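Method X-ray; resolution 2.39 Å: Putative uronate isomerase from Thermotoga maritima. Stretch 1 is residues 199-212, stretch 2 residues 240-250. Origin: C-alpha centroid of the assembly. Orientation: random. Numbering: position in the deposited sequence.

Stretch 1 (199-212) ARKIINRASEMIFE
Stretch 2, residues 240-250: EGYEGFLRAYE

Residues 199-212 are helical throughout, within a helix that extends beyond both ends; phi stays between -55° and -69°, and i to i+4 bonds such as Phe 211 N to Ser 207 O (2.8 Å) recur along it. In the second stretch Glu 240 is extended (phi/psi -131/140) and Gly 241 has a positive phi (72/174), which favours glycine; helical angles then run from Tyr 242 to Glu 250. The helix axes approach to 10.2 Å, with N-to-C directions at 143°, so the pair is roughly antiparallel. Register follows from the CA atoms: Phe 211 CA lies 6.2 Å from Tyr 242 CA, and Asn 204 CA lies 8.4 Å from Leu 246 CA. Together the stretches bury 490 Å².

Tyr 242 (chi1 176°, t; chi2 79°) is the knob, seated among Asn 204, Ser 207, Glu 208 and Phe 211. Its CA-to-CB bond points sideways, but the t rotamer carries the ring nearer, and Tyr 242 OH donates a hydrogen bond to Asn 204 O at 3.0 Å. That carbonyl also accepts from Glu 208 N (3.2 Å). Glu 208 CG covers one ring face in a CH-pi contact, 3.8 Å from the Tyr 242 ring centroid and 27° off its normal, while Ser 207 CB meets the ring edge at Tyr 242 CE1 (4.0 Å).

Phe 211 (chi1 -80°, m) points toward the second helix. Phe 211 CB packs 4.1 Å from Tyr 242 CB, and Phe 211 CZ reaches Phe 245 CE1 at 3.3 Å; the two phenylalanine planes meet obliquely at 69°.

At the other end, the Arg 200 guanidinium stacks on Tyr 249 (chi1 170°, t), planes at 27°. Arg 200 CZ lies 3.7 Å from the Tyr 249 ring centroid, 31° off the normal, placing the cation over the pi face.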

# COMPACT_ATOMS: atom_id res chain seq x y z
N ALA A 199 -13.05 -3.47 0.80
CA ALA A 199 -11.91 -3.28 1.72
C ALA A 199 -12.00 -1.93 2.43
O ALA A 199 -11.71 -1.81 3.62
CB ALA A 199 -10.59 -3.38 0.97
N ARG A 200 -12.39 -0.91 1.67
CA ARG A 200 -12.57 0.43 2.20
C ARG A 200 -13.73 0.42 3.26
O ARG A 200 -13.63 1.04 4.33
CB ARG A 200 -12.82 1.37 1.01
CG ARG A 200 -12.13 2.72 1.05
CD ARG A 200 -10.60 2.69 0.91
NE ARG A 200 -10.03 3.53 1.96
CZ ARG A 200 -8.81 4.06 2.00
NH1 ARG A 200 -7.92 3.88 1.03
NH2 ARG A 200 -8.48 4.79 3.07
N LYS A 201 -14.80 -0.32 3.00
CA LYS A 201 -15.87 -0.50 4.01
C LYS A 201 -15.38 -1.17 5.30
O LYS A 201 -15.72 -0.72 6.40
CB LYS A 201 -17.03 -1.32 3.45
CG LYS A 201 -17.94 -0.56 2.49
CD LYS A 201 -18.97 -1.50 1.85
CE LYS A 201 -20.05 -0.72 1.10
NZ LYS A 201 -19.45 -0.05 -0.08
N ILE A 202 -14.61 -2.25 5.15
CA ILE A 202 -14.04 -2.97 6.29
C ILE A 202 -13.09 -2.06 7.09
O ILE A 202 -13.15 -2.00 8.33
CB ILE A 202 -13.24 -4.21 5.82
CG1 ILE A 202 -14.19 -5.27 5.25
CG2 ILE A 202 -12.43 -4.81 6.96
CD1 ILE A 202 -13.46 -6.44 4.60
N ILE A 203 -12.23 -1.35 6.37
CA ILE A 203 -11.26 -0.46 6.97
C ILE A 203 -11.93 0.64 7.77
O ILE A 203 -11.52 0.93 8.91
CB ILE A 203 -10.32 0.15 5.88
CG1 ILE A 203 -9.29 -0.89 5.43
CG2 ILE A 203 -9.63 1.43 6.40
CD1 ILE A 203 -8.45 -0.43 4.26
N ASN A 204 -12.97 1.25 7.19
CA ASN A 204 -13.68 2.34 7.85
C ASN A 204 -14.44 1.84 9.08
O ASN A 204 -14.45 2.49 10.13
CB ASN A 204 -14.66 3.02 6.90
CG ASN A 204 -13.95 3.81 5.79
OD1 ASN A 204 -12.71 3.97 5.79
ND2 ASN A 204 -14.75 4.32 4.83
N ARG A 205 -15.07 0.67 8.94
CA ARG A 205 -15.86 0.11 10.04
C ARG A 205 -14.97 -0.18 11.24
O ARG A 205 -15.30 0.19 12.37
CB ARG A 205 -16.62 -1.14 9.58
CG ARG A 205 -17.35 -1.90 10.68
CD ARG A 205 -18.39 -1.04 11.40
NE ARG A 205 -19.13 -1.79 12.42
CZ ARG A 205 -19.05 -1.56 13.73
NH1 ARG A 205 -18.26 -0.59 14.20
NH2 ARG A 205 -19.76 -2.30 14.59
N ALA A 206 -13.83 -0.81 10.99
CA ALA A 206 -12.89 -1.14 12.06
C ALA A 206 -12.26 0.11 12.70
O ALA A 206 -12.06 0.18 13.93
CB ALA A 206 -11.83 -2.05 11.52
N SER A 207 -11.96 1.11 11.87
CA SER A 207 -11.29 2.32 12.35
C SER A 207 -12.16 3.11 13.31
O SER A 207 -11.64 3.83 14.17
CB SER A 207 -10.86 3.21 11.19
OG SER A 207 -10.00 2.49 10.33
N GLU A 208 -13.47 3.01 13.13
CA GLU A 208 -14.41 3.66 14.03
C GLU A 208 -14.13 3.25 15.48
O GLU A 208 -14.02 4.10 16.37
CB GLU A 208 -15.83 3.27 13.67
CG GLU A 208 -16.56 4.33 12.88
CD GLU A 208 -18.06 4.07 12.85
OE1 GLU A 208 -18.50 3.13 12.15
OE2 GLU A 208 -18.78 4.82 13.54
N MSE A 209 -14.01 1.94 15.70
CA MSE A 209 -13.77 1.42 17.04
C MSE A 209 -12.39 1.85 17.57
O MSE A 209 -12.20 2.03 18.78
CB MSE A 209 -13.88 -0.11 17.03
CG MSE A 209 -15.28 -0.63 17.32
SE MSE A 209 -15.33 -2.56 17.00
CE MSE A 209 -15.27 -2.50 15.05
N ILE A 210 -11.45 2.02 16.65
CA ILE A 210 -10.11 2.47 16.99
C ILE A 210 -10.13 3.92 17.45
O ILE A 210 -9.65 4.24 18.55
CB ILE A 210 -9.13 2.29 15.79
CG1 ILE A 210 -8.97 0.80 15.48
CG2 ILE A 210 -7.78 2.97 16.05
CD1 ILE A 210 -8.09 0.51 14.28
N PHE A 211 -10.69 4.81 16.63
CA PHE A 211 -10.67 6.24 16.96
C PHE A 211 -11.47 6.60 18.21
O PHE A 211 -11.19 7.60 18.88
CB PHE A 211 -11.06 7.10 15.78
CG PHE A 211 -9.95 7.28 14.80
CD1 PHE A 211 -9.25 8.48 14.75
CD2 PHE A 211 -9.56 6.23 13.97
CE1 PHE A 211 -8.19 8.64 13.85
CE2 PHE A 211 -8.52 6.37 13.10
CZ PHE A 211 -7.83 7.57 13.03
N GLU A 212 -12.45 5.76 18.51
CA GLU A 212 -13.18 5.85 19.76
C GLU A 212 -12.24 5.73 20.97
O GLU A 212 -12.36 6.49 21.93
CB GLU A 212 -14.21 4.73 19.82
CG GLU A 212 -15.65 5.22 19.99
CD GLU A 212 -16.47 4.26 20.83
OE1 GLU A 212 -16.30 3.02 20.67
OE2 GLU A 212 -17.26 4.73 21.67
N GLU A 240 -9.04 16.47 10.89
CA GLU A 240 -8.98 15.97 12.26
C GLU A 240 -10.02 14.88 12.57
O GLU A 240 -11.18 14.96 12.13
CB GLU A 240 -9.08 17.13 13.28
CG GLU A 240 -9.10 16.67 14.74
CD GLU A 240 -8.93 17.80 15.78
OE1 GLU A 240 -9.05 19.00 15.43
OE2 GLU A 240 -8.67 17.46 16.97
N GLY A 241 -9.60 13.87 13.32
CA GLY A 241 -10.51 12.84 13.79
C GLY A 241 -10.95 11.90 12.67
O GLY A 241 -10.62 12.11 11.49
N TYR A 242 -11.70 10.86 13.06
CA TYR A 242 -12.21 9.87 12.12
C TYR A 242 -12.85 10.52 10.89
O TYR A 242 -12.46 10.22 9.75
CB TYR A 242 -13.21 8.96 12.85
CG TYR A 242 -13.90 7.94 11.97
CD1 TYR A 242 -13.24 6.77 11.58
CD2 TYR A 242 -15.22 8.13 11.54
CE1 TYR A 242 -13.87 5.82 10.76
CE2 TYR A 242 -15.87 7.18 10.72
CZ TYR A 242 -15.18 6.03 10.33
OH TYR A 242 -15.80 5.10 9.53
N GLU A 243 -13.83 11.40 11.12
CA GLU A 243 -14.56 12.05 10.03
C GLU A 243 -13.62 12.86 9.15
O GLU A 243 -13.85 13.01 7.94
CB GLU A 243 -15.68 12.96 10.55
CG GLU A 243 -16.74 12.26 11.37
CD GLU A 243 -17.66 11.36 10.52
OE1 GLU A 243 -17.52 11.38 9.27
OE2 GLU A 243 -18.51 10.64 11.12
N GLY A 244 -12.57 13.41 9.76
CA GLY A 244 -11.57 14.15 9.02
C GLY A 244 -10.84 13.26 8.04
O GLY A 244 -10.57 13.66 6.89
N PHE A 245 -10.53 12.04 8.49
CA PHE A 245 -9.81 11.08 7.66
C PHE A 245 -10.62 10.80 6.41
O PHE A 245 -10.08 10.75 5.30
CB PHE A 245 -9.61 9.78 8.43
CG PHE A 245 -8.24 9.61 9.01
CD1 PHE A 245 -7.97 9.98 10.33
CD2 PHE A 245 -7.21 9.06 8.24
CE1 PHE A 245 -6.70 9.81 10.86
CE2 PHE A 245 -5.93 8.88 8.78
CZ PHE A 245 -5.68 9.25 10.08
N LEU A 246 -11.93 10.60 6.61
CA LEU A 246 -12.88 10.37 5.52
C LEU A 246 -12.93 11.53 4.51
O LEU A 246 -12.85 11.31 3.30
CB LEU A 246 -14.28 10.08 6.09
CG LEU A 246 -14.64 8.60 6.30
CD1 LEU A 246 -13.42 7.72 6.58
CD2 LEU A 246 -15.67 8.41 7.42
N ARG A 247 -13.05 12.76 5.01
CA ARG A 247 -13.08 13.95 4.14
C ARG A 247 -11.79 14.13 3.33
O ARG A 247 -11.82 14.28 2.10
CB ARG A 247 -13.34 15.22 4.96
CG ARG A 247 -14.75 15.34 5.55
CD ARG A 247 -14.96 16.72 6.18
NE ARG A 247 -14.09 16.89 7.35
CZ ARG A 247 -14.47 16.60 8.60
NH1 ARG A 247 -15.70 16.15 8.83
NH2 ARG A 247 -13.63 16.76 9.61
N ALA A 248 -10.66 14.12 4.03
CA ALA A 248 -9.34 14.29 3.41
C ALA A 248 -9.07 13.21 2.36
O ALA A 248 -8.52 13.52 1.28
CB ALA A 248 -8.23 14.30 4.47
N TYR A 249 -9.48 11.98 2.66
CA TYR A 249 -9.36 10.85 1.71
C TYR A 249 -10.20 11.04 0.45
O TYR A 249 -9.75 10.70 -0.65
CB TYR A 249 -9.77 9.52 2.38
CG TYR A 249 -9.93 8.34 1.43
CD1 TYR A 249 -8.82 7.74 0.85
CD2 TYR A 249 -11.18 7.82 1.14
CE1 TYR A 249 -8.96 6.65 -0.01
CE2 TYR A 249 -11.33 6.74 0.28
CZ TYR A 249 -10.22 6.15 -0.29
OH TYR A 249 -10.37 5.07 -1.15
N GLU A 250 -11.42 11.56 0.60
CA GLU A 250 -12.30 11.76 -0.55
C GLU A 250 -11.78 12.87 -1.46
O GLU A 250 -11.80 12.75 -2.69
CB GLU A 250 -13.73 12.04 -0.10
CG GLU A 250 -14.50 10.77 0.16
CD GLU A 250 -15.70 10.96 1.09
OE1 GLU A 250 -15.88 12.08 1.64
OE2 GLU A 250 -16.46 9.98 1.26